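Local coordinates for protein SOXA (Paracoccus denitrificans, PDB 2C1D) that forms, as the diheme subunit of the SoxAX cytochrome complex, the heterodisulfide between thiosulfate and the carrier cysteine of SoxY during sulfur oxidation, at residues Phe61-Arg64 / Gly65-Lys68; Ile141-Gln144 / Ser145-Met148; Lys166-Tyr170 / Thr171-Gln175; Ser179-Asn182 / Cys183-Asn187. All coordinates share one frame; numbering follows the deposited sequence.

Overall arrangement
The four contacts follow one another along the chain and fall into two pairs, one in each cytochrome c domain. Contact 1 lies within helix 59-70 and contact 2 at the end of helix 132-143; their centres are about 15 Å apart, and Val-62 packs on Leu-143 where the two helices meet. Ile-141 of contact 2 lies near the first heme. Contact 3 at the end of helix 159-170 and contact 4 on helix 180-184 have centres about 10 Å apart, linked by a probable hydrogen bond between Tyr-170 OH and Glu-185 OE2, at the second heme and the SoxX side. The pairs lie on opposite sides of the chain's centre, 28 to 36 Å apart between centres, which reflects the two-domain, two-heme build of SoxA.

Contact 1: residues Phe61-Arg64 / Gly65-Lys68; sequences FVDR and GLDK
Phe-61 meets Gly-65 through the backbone, where Gly-65 N donates to Phe-61 O at 2.9 Å, the first of four i to i+4 bonds across this contact. The Phe-61 ring also lies by the Arg-64 guanidinium, its CD2 about 3.5 Å above that plane and offset toward the rim. Val-62 accepts from Leu-66 N, while its side chain points away from 65-68 and packs on Ser-139 and Leu-143 of helix 132-143. At Asp-63 the carbonyl takes Asp-67 N, and a water lies within hydrogen-bonding distance of both carboxylates, 3.1 Å from Asp-63 OD2 and 3.0 Å from Asp-67 OD2. Arg-64, bent at chi2 and chi3, runs alongside Lys-68, whose CG lies beside the backbone N (chi1 -65°) with the chain extended beyond; Arg-64 CD is 3.7 Å from Lys-68 NZ. Both bridge to Asp-136, and Lys-68 NZ also bonds Asn-133 OD1. Replacing Lys-68 by an alanine would probably leave Asn-133 OD1 without this donor and Asp-136 with one positive partner fewer. Two like-charged pairs thus form, the members of each one turn apart; water may ease the acidic pair while Asp-136 probably offsets the basic one.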
loop_
_atom_site.group_PDB
_atom_site.type_symbol
_atom_site.label_atom_id
_atom_site.label_comp_id
_atom_site.label_asym_id
_atom_site.label_seq_id
_atom_site.Cartn_x
_atom_site.Cartn_y
_atom_site.Cartn_z
ATOM N N PHE A 61 -21.442 -1.998 8.634
ATOM C CA PHE A 61 -20.516 -2.506 9.632
ATOM C C PHE A 61 -20.339 -1.566 10.801
ATOM O O PHE A 61 -20.084 -2.031 11.911
ATOM C CB PHE A 61 -19.225 -2.939 8.938
ATOM C CG PHE A 61 -19.510 -3.870 7.810
ATOM C CD1 PHE A 61 -19.554 -3.415 6.487
ATOM C CD2 PHE A 61 -19.912 -5.168 8.080
ATOM C CE1 PHE A 61 -19.910 -4.297 5.436
ATOM C CE2 PHE A 61 -20.249 -6.033 7.055
ATOM C CZ PHE A 61 -20.261 -5.599 5.736
ATOM N N VAL A 62 -20.535 -0.271 10.570
ATOM C CA VAL A 62 -20.688 0.678 11.689
ATOM C C VAL A 62 -21.889 0.278 12.552
ATOM O O VAL A 62 -21.759 0.217 13.764
ATOM C CB VAL A 62 -20.874 2.079 11.201
ATOM C CG1 VAL A 62 -21.263 3.041 12.346
ATOM C CG2 VAL A 62 -19.613 2.550 10.467
ATOM N N ASP A 63 -23.044 -0.008 11.938
ATOM C CA ASP A 63 -24.253 -0.377 12.709
ATOM C C ASP A 63 -24.093 -1.703 13.476
ATOM O O ASP A 63 -24.532 -1.848 14.612
ATOM C CB ASP A 63 -25.533 -0.389 11.827
ATOM C CG ASP A 63 -26.835 -0.415 12.669
ATOM O OD1 ASP A 63 -27.096 0.559 13.427
ATOM O OD2 ASP A 63 -27.660 -1.371 12.657
ATOM N N ARG A 64 -23.443 -2.667 12.866
ATOM C CA ARG A 64 -23.164 -3.913 13.520
ATOM C C ARG A 64 -22.167 -3.713 14.678
ATOM O O ARG A 64 -22.259 -4.389 15.710
ATOM C CB ARG A 64 -22.581 -4.857 12.502
ATOM C CG ARG A 64 -22.499 -6.259 12.932
ATOM C CD ARG A 64 -21.291 -6.913 12.362
ATOM N NE ARG A 64 -21.609 -7.767 11.271
ATOM C CZ ARG A 64 -20.769 -8.200 10.345
ATOM N NH1 ARG A 64 -19.476 -7.864 10.294
ATOM N NH2 ARG A 64 -21.264 -9.005 9.438
ATOM N N GLY A 65 -21.214 -2.799 14.486
ATOM C CA GLY A 65 -20.320 -2.390 15.561
ATOM C C GLY A 65 -21.117 -1.850 16.742
ATOM O O GLY A 65 -20.789 -2.106 17.886
ATOM N N LEU A 66 -22.169 -1.096 16.450
ATOM C CA LEU A 66 -22.981 -0.484 17.492
ATOM C C LEU A 66 -23.752 -1.562 18.257
ATOM O O LEU A 66 -23.912 -1.464 19.474
ATOM C CB LEU A 66 -23.918 0.577 16.899
ATOM C CG LEU A 66 -24.942 1.238 17.840
ATOM C CD1 LEU A 66 -24.248 1.989 18.974
ATOM C CD2 LEU A 66 -25.836 2.181 17.059
ATOM N N ASP A 67 -24.201 -2.607 17.556
ATOM C CA ASP A 67 -24.825 -3.758 18.212
ATOM C C ASP A 67 -23.850 -4.440 19.144
ATOM O O ASP A 67 -24.200 -4.767 20.272
ATOM C CB ASP A 67 -25.409 -4.749 17.191
ATOM C CG ASP A 67 -26.585 -4.157 16.415
ATOM O OD1 ASP A 67 -27.199 -3.176 16.885
ATOM O OD2 ASP A 67 -26.962 -4.579 15.311
ATOM N N LYS A 68 -22.616 -4.606 18.713
ATOM C CA LYS A 68 -21.619 -5.269 19.535
ATOM C C LYS A 68 -21.211 -4.387 20.730
ATOM O O LYS A 68 -20.919 -4.901 21.803
ATOM C CB LYS A 68 -20.404 -5.688 18.698
ATOM C CG LYS A 68 -20.747 -6.750 17.629
ATOM C CD LYS A 68 -19.667 -6.971 16.564
ATOM C CE LYS A 68 -19.967 -8.262 15.760
ATOM N NZ LYS A 68 -18.946 -8.572 14.704
HETATM O O HOH W 1 -29.464 -3.239 14.274
#

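Contact 2: residues Ile141-Gln144 / Ser145-Met148; sequences ISLQ and SRGM
Leu-143 and Arg-146 make the main side-chain contact, an aliphatic methyl laid on a flat cation. Leu-143 CD1 sits over the centre of one guanidinium face, 3.2 Å above its plane, and is 3.3 Å from Arg-146 CZ. The two side chains run side by side in the same direction. The Arg-146 chain leaves the backbone extended and then bends at chi3 (70°), which lays the guanidinium flat against the methyl. Its charge is met elsewhere: NH2 forms a salt bridge with Asp-53, and the side chain also touches Val-16 and Ile-18 of strand 16-22.

Backbone bonds carry the helix into the turns. Ser-145 N donates to Ser-142 O at 3.1 Å and Arg-146 N to Leu-143 O at 3.2 Å. In the second turn Met-148 N donates to Ser-145 O at 2.9 Å, and Gly-147, with phi 87°, occupies a position where a side chain would jam against the preceding carbonyl.

One water adds a polar link, donating to Ile-141 O and accepting from Ser-145 OG, each at 2.8 Å. The Ser-142 hydroxyl instead bonds Gly-259 O.

Taken together, these bonds mark the C-terminal end of helix 132-143: a type I beta turn from Leu-143 to Arg-146 overlaps a type II turn from Ser-145 to Met-148, carrying the chain out of the first cytochrome c domain's heme-side helix, where the Ile-141 side chain comes within about 4 Å of the heme c.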
loop_
_atom_site.group_PDB
_atom_site.type_symbol
_atom_site.label_atom_id
_atom_site.label_comp_id
_atom_site.label_asym_id
_atom_site.label_seq_id
_atom_site.Cartn_x
_atom_site.Cartn_y
_atom_site.Cartn_z
ATOM N N ILE A 141 -15.887 3.319 16.274
ATOM C CA ILE A 141 -15.082 4.320 16.985
ATOM C C ILE A 141 -14.608 5.398 16.031
ATOM O O ILE A 141 -14.628 6.597 16.355
ATOM C CB ILE A 141 -13.900 3.640 17.757
ATOM C CG1 ILE A 141 -14.465 2.826 18.919
ATOM C CG2 ILE A 141 -12.890 4.694 18.230
ATOM C CD1 ILE A 141 -13.500 1.795 19.494
ATOM N N SER A 142 -14.194 4.991 14.839
ATOM C CA SER A 142 -13.638 5.938 13.861
ATOM C C SER A 142 -14.684 6.972 13.491
ATOM O O SER A 142 -14.379 8.165 13.365
ATOM C CB SER A 142 -13.099 5.228 12.611
ATOM O OG SER A 142 -12.580 6.180 11.676
ATOM N N LEU A 143 -15.939 6.545 13.400
ATOM C CA LEU A 143 -17.036 7.474 13.095
ATOM C C LEU A 143 -17.210 8.603 14.119
ATOM O O LEU A 143 -17.740 9.653 13.802
ATOM C CB LEU A 143 -18.365 6.715 12.987
ATOM C CG LEU A 143 -19.560 7.484 12.369
ATOM C CD1 LEU A 143 -19.283 8.133 11.034
ATOM C CD2 LEU A 143 -20.772 6.591 12.196
ATOM N N GLN A 144 -16.775 8.375 15.353
ATOM C CA GLN A 144 -16.913 9.357 16.426
ATOM C C GLN A 144 -15.914 10.523 16.284
ATOM O O GLN A 144 -15.974 11.493 17.035
ATOM C CB GLN A 144 -16.791 8.665 17.785
ATOM C CG GLN A 144 -17.640 7.354 17.946
ATOM C CD GLN A 144 -19.096 7.492 17.527
ATOM O OE1 GLN A 144 -19.639 6.647 16.791
ATOM N NE2 GLN A 144 -19.731 8.521 17.999
ATOM N N SER A 145 -15.031 10.447 15.301
ATOM C CA SER A 145 -14.148 11.553 14.971
ATOM C C SER A 145 -14.334 12.048 13.532
ATOM O O SER A 145 -13.554 12.856 13.032
ATOM C CB SER A 145 -12.696 11.118 15.167
ATOM O OG SER A 145 -12.393 10.918 16.524
ATOM N N ARG A 146 -15.356 11.577 12.840
ATOM C CA ARG A 146 -15.531 11.996 11.434
ATOM C C ARG A 146 -15.636 13.516 11.291
ATOM O O ARG A 146 -16.354 14.199 12.060
ATOM C CB ARG A 146 -16.729 11.283 10.797
ATOM C CG ARG A 146 -17.041 11.699 9.362
ATOM C CD ARG A 146 -17.983 10.782 8.657
ATOM N NE ARG A 146 -19.345 10.864 9.190
ATOM C CZ ARG A 146 -20.378 10.170 8.691
ATOM N NH1 ARG A 146 -20.197 9.347 7.673
ATOM N NH2 ARG A 146 -21.602 10.306 9.214
ATOM N N GLY A 147 -14.888 14.053 10.327
ATOM C CA GLY A 147 -14.804 15.484 10.121
ATOM C C GLY A 147 -13.750 16.223 10.922
ATOM O O GLY A 147 -13.414 17.384 10.606
ATOM N N MET A 148 -13.236 15.583 11.977
ATOM C CA MET A 148 -12.157 16.156 12.742
ATOM C C MET A 148 -10.856 15.999 11.996
ATOM O O MET A 148 -10.648 15.011 11.267
ATOM C CB MET A 148 -12.068 15.496 14.104
ATOM C CG MET A 148 -13.314 15.758 14.955
ATOM S SD MET A 148 -13.175 14.903 16.515
ATOM C CE MET A 148 -14.726 15.136 17.199
HETATM O O HOH W 2 -13.069 8.483 17.691
#

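Contact 3: residues Lys166-Tyr170 / Thr171-Gln175; sequences KEIYY and TRYGQ
Ile-168 O approaches the Tyr-173 ring obliquely, 3.6 Å from Tyr-173 CE1, while Thr-171 CG2 lies on one face of that ring, 3.4 Å above the plane and offset toward the rim. Next to CE1, Tyr-173 OH lies 3.6 Å from Ile-168 CG2. The Tyr-170 ring has Tyr-169 CD2 over one face and Lys-166 O in plane at its edge; its hydroxyl reaches Glu-185 and Arg-251.

Thr-171 holds the helix end with two bonds. Its hydroxyl donates to Glu-167 O, OG1 to O 2.7 Å, from 44° out of the Glu-167 carbonyl plane, and its amide donates to Ile-168 O, N to O 3.0 Å. OG1 lies beside the backbone N (chi1 -67°), which turns it back over the last helical turn and leaves CG2 for the Tyr-173 face. A water sits 2.7 Å from both Ile-168 O and Thr-171 O. A valine at Thr-171 would probably leave Glu-167 O without its hydroxyl donor and loosen the link from the loop to the last turn.

Beyond this point Arg-172 bonds Glu-177 O and, through NH1 and NH2, carbonyls of Gly-88 and Thr-89 of the SoxX chain. The contact thus ends helix 159-170 of the second cytochrome c domain, which puts Tyr-169 against Cys-180 and His-184 at the heme while its exit loop meets SoxX.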
loop_
_atom_site.group_PDB
_atom_site.type_symbol
_atom_site.label_atom_id
_atom_site.label_comp_id
_atom_site.label_asym_id
_atom_site.label_seq_id
_atom_site.Cartn_x
_atom_site.Cartn_y
_atom_site.Cartn_z
ATOM N N LYS A 166 9.172 5.659 10.047
ATOM C CA LYS A 166 9.727 6.360 8.905
ATOM C C LYS A 166 10.716 5.454 8.170
ATOM O O LYS A 166 10.680 5.352 6.948
ATOM C CB LYS A 166 10.421 7.677 9.329
ATOM C CG LYS A 166 10.978 8.466 8.157
ATOM C CD LYS A 166 11.847 9.664 8.621
ATOM C CE LYS A 166 12.684 10.246 7.470
ATOM N NZ LYS A 166 13.245 11.562 7.907
ATOM N N GLU A 167 11.596 4.797 8.920
ATOM C CA GLU A 167 12.587 3.908 8.308
ATOM C C GLU A 167 11.914 2.801 7.459
ATOM O O GLU A 167 12.345 2.524 6.343
ATOM C CB GLU A 167 13.508 3.315 9.395
ATOM C CG GLU A 167 14.811 2.732 8.863
ATOM C CD GLU A 167 15.470 1.738 9.806
ATOM O OE1 GLU A 167 15.136 1.704 11.023
ATOM O OE2 GLU A 167 16.336 0.971 9.316
ATOM N N ILE A 168 10.865 2.187 7.999
ATOM C CA ILE A 168 10.100 1.149 7.298
ATOM C C ILE A 168 9.537 1.733 6.006
ATOM O O ILE A 168 9.670 1.120 4.958
ATOM C CB ILE A 168 8.961 0.578 8.229
ATOM C CG1 ILE A 168 9.593 -0.109 9.436
ATOM C CG2 ILE A 168 7.992 -0.373 7.474
ATOM C CD1 ILE A 168 8.619 -0.520 10.522
ATOM N N TYR A 169 8.960 2.945 6.084
ATOM C CA TYR A 169 8.291 3.597 4.952
ATOM C C TYR A 169 9.194 3.736 3.732
ATOM O O TYR A 169 8.736 3.577 2.593
ATOM C CB TYR A 169 7.753 5.003 5.334
ATOM C CG TYR A 169 6.674 5.483 4.379
ATOM C CD1 TYR A 169 5.373 5.073 4.541
ATOM C CD2 TYR A 169 6.972 6.308 3.295
ATOM C CE1 TYR A 169 4.378 5.455 3.672
ATOM C CE2 TYR A 169 5.968 6.706 2.394
ATOM C CZ TYR A 169 4.665 6.254 2.589
ATOM O OH TYR A 169 3.642 6.618 1.736
ATOM N N TYR A 170 10.474 3.999 3.991
ATOM C CA TYR A 170 11.471 4.211 2.946
ATOM C C TYR A 170 12.372 2.996 2.675
ATOM O O TYR A 170 13.251 3.070 1.844
ATOM C CB TYR A 170 12.321 5.431 3.321
ATOM C CG TYR A 170 11.520 6.701 3.204
ATOM C CD1 TYR A 170 10.849 7.228 4.292
ATOM C CD2 TYR A 170 11.398 7.338 1.983
ATOM C CE1 TYR A 170 10.088 8.395 4.169
ATOM C CE2 TYR A 170 10.635 8.478 1.842
ATOM C CZ TYR A 170 9.982 9.003 2.935
ATOM O OH TYR A 170 9.245 10.144 2.772
ATOM N N THR A 171 12.143 1.880 3.356
ATOM C CA THR A 171 12.939 0.658 3.115
ATOM C C THR A 171 12.413 -0.077 1.913
ATOM O O THR A 171 11.207 -0.287 1.779
ATOM C CB THR A 171 12.932 -0.245 4.352
ATOM O OG1 THR A 171 13.645 0.400 5.398
ATOM C CG2 THR A 171 13.751 -1.554 4.120
ATOM N N ARG A 172 13.315 -0.479 1.025
ATOM C CA ARG A 172 12.890 -1.062 -0.233
ATOM C C ARG A 172 12.903 -2.556 -0.053
ATOM O O ARG A 172 13.958 -3.184 -0.120
ATOM C CB ARG A 172 13.803 -0.624 -1.365
ATOM C CG ARG A 172 13.709 0.873 -1.629
ATOM C CD ARG A 172 14.599 1.364 -2.712
ATOM N NE ARG A 172 14.138 0.862 -3.997
ATOM C CZ ARG A 172 14.433 1.378 -5.159
ATOM N NH1 ARG A 172 15.204 2.470 -5.252
ATOM N NH2 ARG A 172 13.938 0.811 -6.252
ATOM N N TYR A 173 11.734 -3.102 0.252
ATOM C CA TYR A 173 11.577 -4.510 0.563
ATOM C C TYR A 173 11.477 -5.466 -0.636
ATOM O O TYR A 173 11.117 -5.089 -1.762
ATOM C CB TYR A 173 10.346 -4.698 1.439
ATOM C CG TYR A 173 10.462 -4.062 2.816
ATOM C CD1 TYR A 173 9.678 -2.957 3.180
ATOM C CD2 TYR A 173 11.351 -4.568 3.764
ATOM C CE1 TYR A 173 9.775 -2.398 4.436
ATOM C CE2 TYR A 173 11.463 -4.004 5.024
ATOM C CZ TYR A 173 10.689 -2.914 5.355
ATOM O OH TYR A 173 10.816 -2.382 6.626
ATOM N N GLY A 174 11.772 -6.727 -0.347
ATOM C CA GLY A 174 11.412 -7.822 -1.222
ATOM C C GLY A 174 12.313 -7.975 -2.424
ATOM O O GLY A 174 13.256 -7.178 -2.626
ATOM N N GLN A 175 12.009 -8.992 -3.236
ATOM C CA GLN A 175 12.730 -9.240 -4.474
ATOM C C GLN A 175 12.493 -8.087 -5.452
ATOM O O GLN A 175 13.375 -7.748 -6.220
ATOM C CB GLN A 175 12.354 -10.599 -5.082
ATOM C CG GLN A 175 13.170 -10.952 -6.325
ATOM C CD GLN A 175 13.007 -12.392 -6.751
ATOM O OE1 GLN A 175 11.950 -12.978 -6.545
ATOM N NE2 GLN A 175 14.076 -12.984 -7.305
HETATM O O HOH W 3 8.697 0.185 2.573
#

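Contact 4: residues Ser179-Asn182 / Cys183-Asn187; sequences SCAN and CHEDN. With HEC (heme c), chain J.
The CXXCH heme-binding motif of c-type cytochromes spans Cys-180 to His-184 and attaches the second heme of SoxA. Cys-180 SG is bonded covalently to the heme at CAB, 1.8 Å away, and Cys-183 SG lies beside CAC, the second vinyl-derived carbon, consistent with the other thioether. His-184 CG lies beside the backbone N (chi1 -66°), which brings NE2 to the iron at 2.0 Å as an axial ligand, while its ND1 is held by Ser-198 O, which would restrict rotation of the ring. The heme nitrogen NB lies at the ring's edge, in its plane.

Capping and backbone bonds hold the short helix. Ser-179 is the N-cap, its OG accepting from Asn-182 N at 2.9 Å. His-184 N donates to Cys-180 O at 2.8 Å. At the other end Ala-181 O is gripped twice, by Glu-185 N and by Asp-186 N. Outside the motif, Glu-185 OE2 pairs with Arg-251 and Tyr-170, and Phe-90 of the SoxX chain packs on Asn-182 and Cys-183. Past the helix, Asn-187 ND2 donates to Asn-182 O at 2.9 Å, with that oxygen only 11° out of the amide plane of Asn-187.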
loop_
_atom_site.group_PDB
_atom_site.type_symbol
_atom_site.label_atom_id
_atom_site.label_comp_id
_atom_site.label_asym_id
_atom_site.label_seq_id
_atom_site.Cartn_x
_atom_site.Cartn_y
_atom_site.Cartn_z
ATOM N N SER A 179 9.706 0.339 -1.784
ATOM C CA SER A 179 9.287 0.943 -0.534
ATOM C C SER A 179 7.950 1.599 -0.753
ATOM O O SER A 179 7.578 1.878 -1.888
ATOM C CB SER A 179 10.245 2.033 -0.112
ATOM O OG SER A 179 10.091 3.119 -1.023
ATOM N N CYS A 180 7.246 1.837 0.348
ATOM C CA CYS A 180 6.013 2.621 0.357
ATOM C C CYS A 180 6.165 3.877 -0.488
ATOM O O CYS A 180 5.331 4.185 -1.357
ATOM C CB CYS A 180 5.656 3.049 1.776
ATOM S SG CYS A 180 5.674 1.763 3.028
ATOM N N ALA A 181 7.264 4.575 -0.248
ATOM C CA ALA A 181 7.569 5.815 -0.936
ATOM C C ALA A 181 7.771 5.679 -2.442
ATOM O O ALA A 181 7.357 6.568 -3.183
ATOM C CB ALA A 181 8.768 6.473 -0.301
ATOM N N ASN A 182 8.368 4.578 -2.920
ATOM C CA ASN A 182 8.515 4.390 -4.361
ATOM C C ASN A 182 7.174 4.502 -5.090
ATOM O O ASN A 182 7.103 5.076 -6.152
ATOM C CB ASN A 182 9.124 3.019 -4.708
ATOM C CG ASN A 182 10.610 2.963 -4.469
ATOM O OD1 ASN A 182 11.346 3.907 -4.792
ATOM N ND2 ASN A 182 11.058 1.901 -3.870
ATOM N N CYS A 183 6.126 3.897 -4.535
ATOM C CA CYS A 183 4.809 3.937 -5.144
ATOM C C CYS A 183 3.972 5.160 -4.758
ATOM O O CYS A 183 3.486 5.879 -5.642
ATOM C CB CYS A 183 4.062 2.660 -4.813
ATOM S SG CYS A 183 4.838 1.253 -5.620
ATOM N N HIS A 184 3.852 5.411 -3.456
ATOM C CA HIS A 184 2.953 6.433 -2.915
ATOM C C HIS A 184 3.519 7.850 -2.846
ATOM O O HIS A 184 2.752 8.809 -2.757
ATOM C CB HIS A 184 2.467 6.007 -1.555
ATOM C CG HIS A 184 1.610 4.793 -1.635
ATOM N ND1 HIS A 184 0.559 4.711 -2.518
ATOM C CD2 HIS A 184 1.665 3.604 -0.997
ATOM C CE1 HIS A 184 -0.005 3.521 -2.411
ATOM N NE2 HIS A 184 0.661 2.823 -1.510
ATOM N N GLU A 185 4.839 7.973 -2.898
ATOM C CA GLU A 185 5.471 9.292 -2.899
ATOM C C GLU A 185 5.971 9.630 -4.314
ATOM O O GLU A 185 5.549 10.636 -4.911
ATOM C CB GLU A 185 6.572 9.336 -1.832
ATOM C CG GLU A 185 7.251 10.687 -1.648
ATOM C CD GLU A 185 8.230 10.684 -0.486
ATOM O OE1 GLU A 185 9.433 10.901 -0.738
ATOM O OE2 GLU A 185 7.817 10.447 0.674
ATOM N N ASP A 186 6.808 8.763 -4.893
ATOM C CA ASP A 186 7.401 9.056 -6.204
ATOM C C ASP A 186 6.403 8.971 -7.324
ATOM O O ASP A 186 6.599 9.598 -8.358
ATOM C CB ASP A 186 8.546 8.086 -6.531
ATOM C CG ASP A 186 9.728 8.242 -5.612
ATOM O OD1 ASP A 186 9.809 9.256 -4.863
ATOM O OD2 ASP A 186 10.623 7.374 -5.559
ATOM N N ASN A 187 5.348 8.176 -7.153
ATOM C CA ASN A 187 4.460 7.874 -8.265
ATOM C C ASN A 187 2.965 8.136 -8.039
ATOM O O ASN A 187 2.142 7.658 -8.812
ATOM C CB ASN A 187 4.682 6.437 -8.743
ATOM C CG ASN A 187 5.945 6.287 -9.546
ATOM O OD1 ASN A 187 6.020 6.752 -10.687
ATOM N ND2 ASN A 187 6.961 5.676 -8.949
HETATM FE FE HEC J . 0.304 0.845 -1.108
HETATM C CHA HEC J . -3.035 1.391 -1.582
HETATM C CHB HEC J . -0.056 1.992 2.142
HETATM C CHC HEC J . 3.564 0.184 -0.533
HETATM C CHD HEC J . 0.751 0.207 -4.414
HETATM N NA HEC J . -1.279 1.572 0.065
HETATM C C1A HEC J . -2.574 1.709 -0.344
HETATM C C2A HEC J . -3.336 2.258 0.745
HETATM C C3A HEC J . -2.489 2.418 1.785
HETATM C C4A HEC J . -1.183 1.995 1.367
HETATM C CMA HEC J . -2.807 2.947 3.182
HETATM C CAA HEC J . -4.847 2.595 0.722
HETATM C CBA HEC J . -5.015 4.108 0.496
HETATM C CGA HEC J . -6.484 4.514 0.538
HETATM O O1A HEC J . -6.760 5.723 0.366
HETATM O O2A HEC J . -7.388 3.633 0.721
HETATM N NB HEC J . 1.497 1.045 0.465
HETATM C C1B HEC J . 1.166 1.485 1.737
HETATM C C2B HEC J . 2.289 1.276 2.597
HETATM C C3B HEC J . 3.290 0.797 1.868
HETATM C C4B HEC J . 2.802 0.613 0.529
HETATM C CMB HEC J . 2.329 1.670 4.076
HETATM C CAB HEC J . 4.699 0.426 2.378
HETATM C CBB HEC J . 4.634 -0.544 3.341
HETATM N NC HEC J . 1.889 0.299 -2.280
HETATM C C1C HEC J . 3.161 0.104 -1.841
HETATM C C2C HEC J . 3.987 -0.313 -2.957
HETATM C C3C HEC J . 3.207 -0.305 -4.055
HETATM C C4C HEC J . 1.875 0.094 -3.616
HETATM C CMC HEC J . 5.487 -0.643 -2.788
HETATM C CAC HEC J . 3.488 -0.622 -5.564
HETATM C CBC HEC J . 4.245 -1.638 -6.002
HETATM N ND HEC J . -0.914 0.793 -2.699
HETATM C C1D HEC J . -0.515 0.492 -4.004
HETATM C C2D HEC J . -1.666 0.515 -4.884
HETATM C C3D HEC J . -2.834 0.869 -3.996
HETATM C C4D HEC J . -2.278 1.025 -2.671
HETATM C CMD HEC J . -1.719 0.241 -6.398
HETATM C CAD HEC J . -4.309 1.082 -4.415
HETATM C CBD HEC J . -4.419 2.474 -5.066
HETATM C CGD HEC J . -4.264 3.604 -4.069
HETATM O O1D HEC J . -3.153 4.132 -3.843
HETATM O O2D HEC J . -5.253 4.028 -3.465
#